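Local coordinates for protein glutathione S-transferase (Legionella pneumophila subsp. pneumophila str. Philadelphia 1, PDB 3NIV) that probably catalyses the glutathione-dependent isomerisation of maleylacetoacetate and probably has glutathione transferase activity, at residues R16-L21 / A207-I212; L21-I26 / L201-D206. All coordinates share one frame; numbering follows the deposited sequence.

Interaction 1 of 2, residues R16-L21 / A207-I212; sequences RVRIAL and AAPEAI
R18 reaches from helix 12-23 to the backbone of A207. Its CB starts on apolar ground, with R18 CB 3.6 Å from A207 CB. CD passes A207 O at a longer distance. The chain turns about the CG-CD bond (chi3 -48°), which brings the guanidinium round side-on to the A207 carbonyl. Two nitrogens then grip one oxygen. R18 NE donates to A207 O at 2.8 Å, and R18 NH2 donates to A207 O at 2.7 Å. Both bonds are moderately bent at hydrogen, yet the oxygen lies in the guanidinium plane. NH2 sits nearly along the C=O axis (169°), while NE comes in from the side, at a C=O...N angle of 132°. These bonds fix the rotation of the planar group. NH2 also lies 3.7 Å from P209 N, obliquely and without bonding. I212 comes to the guanidinium tip to tip, and its CD1 lies over one face, 3.7 Å from R18 NE. The remaining nitrogen, NH1, forms a salt bridge with D7 of strand 5-7. The group is buried, so D7 probably balances its charge.

A207 CB packs against the helix backbone and I19. It is 3.7 Å from I19 N and 3.9 Å from I19 CG1. I19 goes on to touch V169 and P173 of helix 166-180. Elsewhere on helix 12-23, V17 and A20 pack on helix 69-79.

Helix 12-23 links the parallel strands 5-7 and 30-32, a beta-alpha-beta unit of the thioredoxin-like domain. R18 thus ties this unit to the C-terminal tail of the helical domain, an interface between the two domains of the glutathione S-transferase fold.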
# COMPACT_ATOMS: atom_id res chain seq x y z
N ARG A 16 3.96 -9.60 8.82
CA ARG A 16 2.53 -9.58 8.46
C ARG A 16 2.09 -10.90 7.84
O ARG A 16 1.11 -11.51 8.28
CB ARG A 16 2.25 -8.51 7.42
CG ARG A 16 2.67 -7.14 7.82
CD ARG A 16 2.67 -6.25 6.59
NE ARG A 16 3.23 -4.96 6.93
CZ ARG A 16 3.52 -4.03 6.05
NH1 ARG A 16 3.30 -4.27 4.77
NH2 ARG A 16 4.03 -2.87 6.44
N VAL A 17 2.79 -11.31 6.80
CA VAL A 17 2.44 -12.55 6.14
C VAL A 17 2.44 -13.71 7.13
O VAL A 17 1.51 -14.50 7.14
CB VAL A 17 3.37 -12.87 4.97
CG1 VAL A 17 2.92 -14.15 4.30
CG2 VAL A 17 3.35 -11.73 3.98
N ARG A 18 3.47 -13.81 7.95
CA ARG A 18 3.55 -14.91 8.91
C ARG A 18 2.34 -14.96 9.85
O ARG A 18 1.77 -16.03 10.06
CB ARG A 18 4.87 -14.90 9.68
CG ARG A 18 6.07 -15.31 8.80
CD ARG A 18 7.31 -15.62 9.62
NE ARG A 18 7.57 -14.57 10.60
CZ ARG A 18 8.39 -13.54 10.39
NH1 ARG A 18 9.04 -13.42 9.24
NH2 ARG A 18 8.57 -12.64 11.35
N ILE A 19 1.94 -13.81 10.38
CA ILE A 19 0.71 -13.72 11.19
C ILE A 19 -0.54 -14.17 10.42
O ILE A 19 -1.33 -14.97 10.90
CB ILE A 19 0.45 -12.29 11.70
CG1 ILE A 19 1.72 -11.68 12.31
CG2 ILE A 19 -0.75 -12.27 12.66
CD1 ILE A 19 1.50 -10.40 13.09
N ALA A 20 -0.71 -13.61 9.22
CA ALA A 20 -1.86 -13.94 8.39
C ALA A 20 -1.98 -15.44 8.17
O ALA A 20 -3.07 -16.00 8.22
CB ALA A 20 -1.77 -13.21 7.06
N LEU A 21 -0.84 -16.08 7.91
CA LEU A 21 -0.86 -17.52 7.64
C LEU A 21 -1.28 -18.32 8.86
O LEU A 21 -1.93 -19.35 8.75
CB LEU A 21 0.51 -17.98 7.11
CG LEU A 21 0.81 -17.62 5.65
CD1 LEU A 21 2.27 -17.85 5.27
CD2 LEU A 21 -0.11 -18.38 4.72
N ALA A 207 4.92 -15.94 15.13
CA ALA A 207 5.31 -15.30 13.88
C ALA A 207 6.36 -14.23 14.13
O ALA A 207 6.92 -13.67 13.18
CB ALA A 207 4.09 -14.69 13.22
N ALA A 208 6.63 -13.95 15.40
CA ALA A 208 7.62 -12.94 15.76
C ALA A 208 8.97 -13.33 15.20
O ALA A 208 9.26 -14.51 15.06
CB ALA A 208 7.71 -12.80 17.28
N PRO A 209 9.80 -12.33 14.87
CA PRO A 209 11.14 -12.58 14.34
C PRO A 209 11.99 -13.42 15.30
O PRO A 209 12.77 -14.25 14.85
CB PRO A 209 11.73 -11.17 14.19
CG PRO A 209 10.54 -10.30 14.01
CD PRO A 209 9.48 -10.89 14.89
N GLU A 210 11.81 -13.20 16.60
CA GLU A 210 12.57 -13.92 17.62
C GLU A 210 12.22 -15.40 17.58
O GLU A 210 13.07 -16.25 17.82
CB GLU A 210 12.30 -13.35 19.01
CG GLU A 210 12.88 -11.96 19.24
CD GLU A 210 12.39 -10.94 18.22
OE1 GLU A 210 11.19 -11.02 17.82
OE2 GLU A 210 13.19 -10.07 17.82
N ALA A 211 10.96 -15.70 17.27
CA ALA A 211 10.53 -17.08 17.19
C ALA A 211 11.28 -17.82 16.08
O ALA A 211 11.49 -19.04 16.16
CB ALA A 211 9.04 -17.15 16.95
N ILE A 212 11.69 -17.08 15.05
CA ILE A 212 12.35 -17.67 13.89
C ILE A 212 13.71 -18.27 14.24
O ILE A 212 14.03 -19.38 13.81
CB ILE A 212 12.50 -16.63 12.74
CG1 ILE A 212 11.19 -16.48 11.94
CG2 ILE A 212 13.60 -17.04 11.79
CD1 ILE A 212 9.93 -16.48 12.80

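Interaction 2 of 2, residues L21-I26 / L201-D206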
# COMPACT_ATOMS: atom_id res chain seq x y z
N LEU A 21 -0.84 -16.08 7.91
CA LEU A 21 -0.86 -17.52 7.64
C LEU A 21 -1.28 -18.32 8.86
O LEU A 21 -1.93 -19.35 8.75
CB LEU A 21 0.51 -17.98 7.11
CG LEU A 21 0.81 -17.62 5.65
CD1 LEU A 21 2.27 -17.85 5.27
CD2 LEU A 21 -0.11 -18.38 4.72
N ASN A 22 -0.92 -17.83 10.04
CA ASN A 22 -1.27 -18.52 11.27
C ASN A 22 -2.74 -18.32 11.59
O ASN A 22 -3.47 -19.28 11.77
CB ASN A 22 -0.41 -18.03 12.44
CG ASN A 22 1.06 -18.39 12.28
OD1 ASN A 22 1.92 -17.84 12.97
ND2 ASN A 22 1.35 -19.31 11.36
N LEU A 23 -3.16 -17.06 11.66
CA LEU A 23 -4.53 -16.73 12.00
C LEU A 23 -5.56 -17.59 11.28
O LEU A 23 -6.50 -18.11 11.90
CB LEU A 23 -4.79 -15.26 11.72
CG LEU A 23 -4.23 -14.34 12.78
CD1 LEU A 23 -4.58 -12.90 12.49
CD2 LEU A 23 -4.81 -14.77 14.10
N LYS A 24 -5.39 -17.75 9.97
CA LYS A 24 -6.35 -18.51 9.19
C LYS A 24 -5.90 -19.96 9.06
O LYS A 24 -6.35 -20.69 8.19
CB LYS A 24 -6.56 -17.86 7.81
N LYS A 25 -4.99 -20.35 9.94
CA LYS A 25 -4.56 -21.74 10.07
C LYS A 25 -4.26 -22.40 8.73
O LYS A 25 -4.62 -23.55 8.51
CB LYS A 25 -5.58 -22.55 10.85
CG LYS A 25 -5.79 -22.08 12.28
CD LYS A 25 -6.73 -23.02 13.02
CE LYS A 25 -6.54 -22.97 14.53
NZ LYS A 25 -7.07 -24.20 15.22
N ILE A 26 -3.58 -21.68 7.85
CA ILE A 26 -3.19 -22.25 6.57
C ILE A 26 -1.89 -23.02 6.70
O ILE A 26 -0.89 -22.49 7.18
CB ILE A 26 -2.98 -21.17 5.50
CG1 ILE A 26 -4.28 -20.41 5.25
CG2 ILE A 26 -2.48 -21.80 4.21
CD1 ILE A 26 -4.50 -19.28 6.20
N LEU A 201 -1.57 -14.16 21.68
CA LEU A 201 -2.01 -15.23 20.80
C LEU A 201 -0.81 -15.92 20.15
O LEU A 201 0.15 -15.26 19.76
CB LEU A 201 -2.94 -14.66 19.72
CG LEU A 201 -3.92 -13.57 20.15
CD1 LEU A 201 -4.54 -12.86 18.94
CD2 LEU A 201 -5.00 -14.13 21.06
N PRO A 202 -0.85 -17.26 20.07
CA PRO A 202 0.16 -18.06 19.39
C PRO A 202 0.39 -17.59 17.96
O PRO A 202 1.54 -17.49 17.51
CB PRO A 202 -0.46 -19.45 19.37
CG PRO A 202 -1.33 -19.49 20.55
CD PRO A 202 -1.84 -18.10 20.77
N ALA A 203 -0.70 -17.30 17.25
CA ALA A 203 -0.60 -16.86 15.86
C ALA A 203 0.31 -15.65 15.73
O ALA A 203 1.13 -15.57 14.81
CB ALA A 203 -1.99 -16.58 15.27
N PHE A 204 0.17 -14.70 16.66
CA PHE A 204 1.07 -13.55 16.67
C PHE A 204 2.44 -13.92 17.22
O PHE A 204 3.47 -13.67 16.60
CB PHE A 204 0.47 -12.39 17.47
CG PHE A 204 -0.60 -11.64 16.73
CD1 PHE A 204 -1.89 -12.14 16.67
CD2 PHE A 204 -0.32 -10.45 16.09
CE1 PHE A 204 -2.88 -11.45 15.99
CE2 PHE A 204 -1.31 -9.75 15.41
CZ PHE A 204 -2.58 -10.26 15.36
N HIS A 205 2.43 -14.54 18.40
CA HIS A 205 3.65 -14.86 19.11
C HIS A 205 4.63 -15.67 18.26
O HIS A 205 5.82 -15.34 18.18
CB HIS A 205 3.33 -15.62 20.40
CG HIS A 205 4.51 -15.81 21.30
ND1 HIS A 205 5.14 -17.02 21.44
CD2 HIS A 205 5.18 -14.94 22.09
CE1 HIS A 205 6.15 -16.90 22.29
NE2 HIS A 205 6.19 -15.64 22.69
N ASP A 206 4.12 -16.72 17.62
CA ASP A 206 4.96 -17.65 16.86
C ASP A 206 5.48 -17.07 15.54
O ASP A 206 6.38 -17.63 14.92
CB ASP A 206 4.18 -18.94 16.59
CG ASP A 206 3.64 -19.56 17.88
OD1 ASP A 206 4.31 -19.40 18.93
OD2 ASP A 206 2.56 -20.21 17.83
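N22, which packs on A203, accepts a bond at its backbone oxygen from the chain that follows, with K25 N 2.6 Å from N22 O. Across the contact, the short helix 202-205 has its own backbone bonds. D206 N lies 2.7 Å from P202 O, and H205 N lies 2.8 Å from L201 O. L201 stands at the N-cap position, just before helix 202-205. These turns present A203 to the end of helix 12-23.

A203 CB is the centre of the packing. It lies 3.6 Å from N22 CB and 3.5 Å from L23 CD2, so two successive helix residues touch one methyl. The N22 CB methylene also rests on A203 CA. The backbones come close here, with N22 CA and A203 CA 4.9 Å apart, and the small alanine side chain suits that spacing.

The joint lies between the two domains of the glutathione S-transferase fold. Helix 12-23 belongs to the thioredoxin-like domain, and helix 202-205 to the helical C-terminal domain. A Schellman motif closes helix 12-23 just beyond the contact. I26 N bonds to L21 O at 3.0 Å, outside the bond from K25 N to N22 O. K25 is the C-prime residue and has positive phi (46°). The chain therefore turns away after L23.

L23 has CG beside its backbone N (chi1 -78°), which carries both methyls toward the other helix. Its branches divide the work. CD2 takes A203, while CD1 approaches the F204 ring obliquely, 4.2 Å from F204 CE1. The same two side chains meet helix 166-180, L23 at V169 and F204 at I172. F204 also touches V164 in the preceding loop.

Interactions 1 and 2 use successive parts of helix 12-23 and share L21. Their centres are about 8 Å apart. On the other side, D206 runs directly into A207, so one continuous tail serves both. The contacts also touch each other: I19 CD1 of interaction 1 lies 3.5 Å from F204 CD2 of interaction 2. A211 CB packs on D206 O at 3.4 Å. Interaction 1 is buried and polar at its centre, while interaction 2 is nearer the surface and mainly apolar. In zeta-class enzymes the start of this helix borders the glutathione site; both contacts lie further along it and join the two domains.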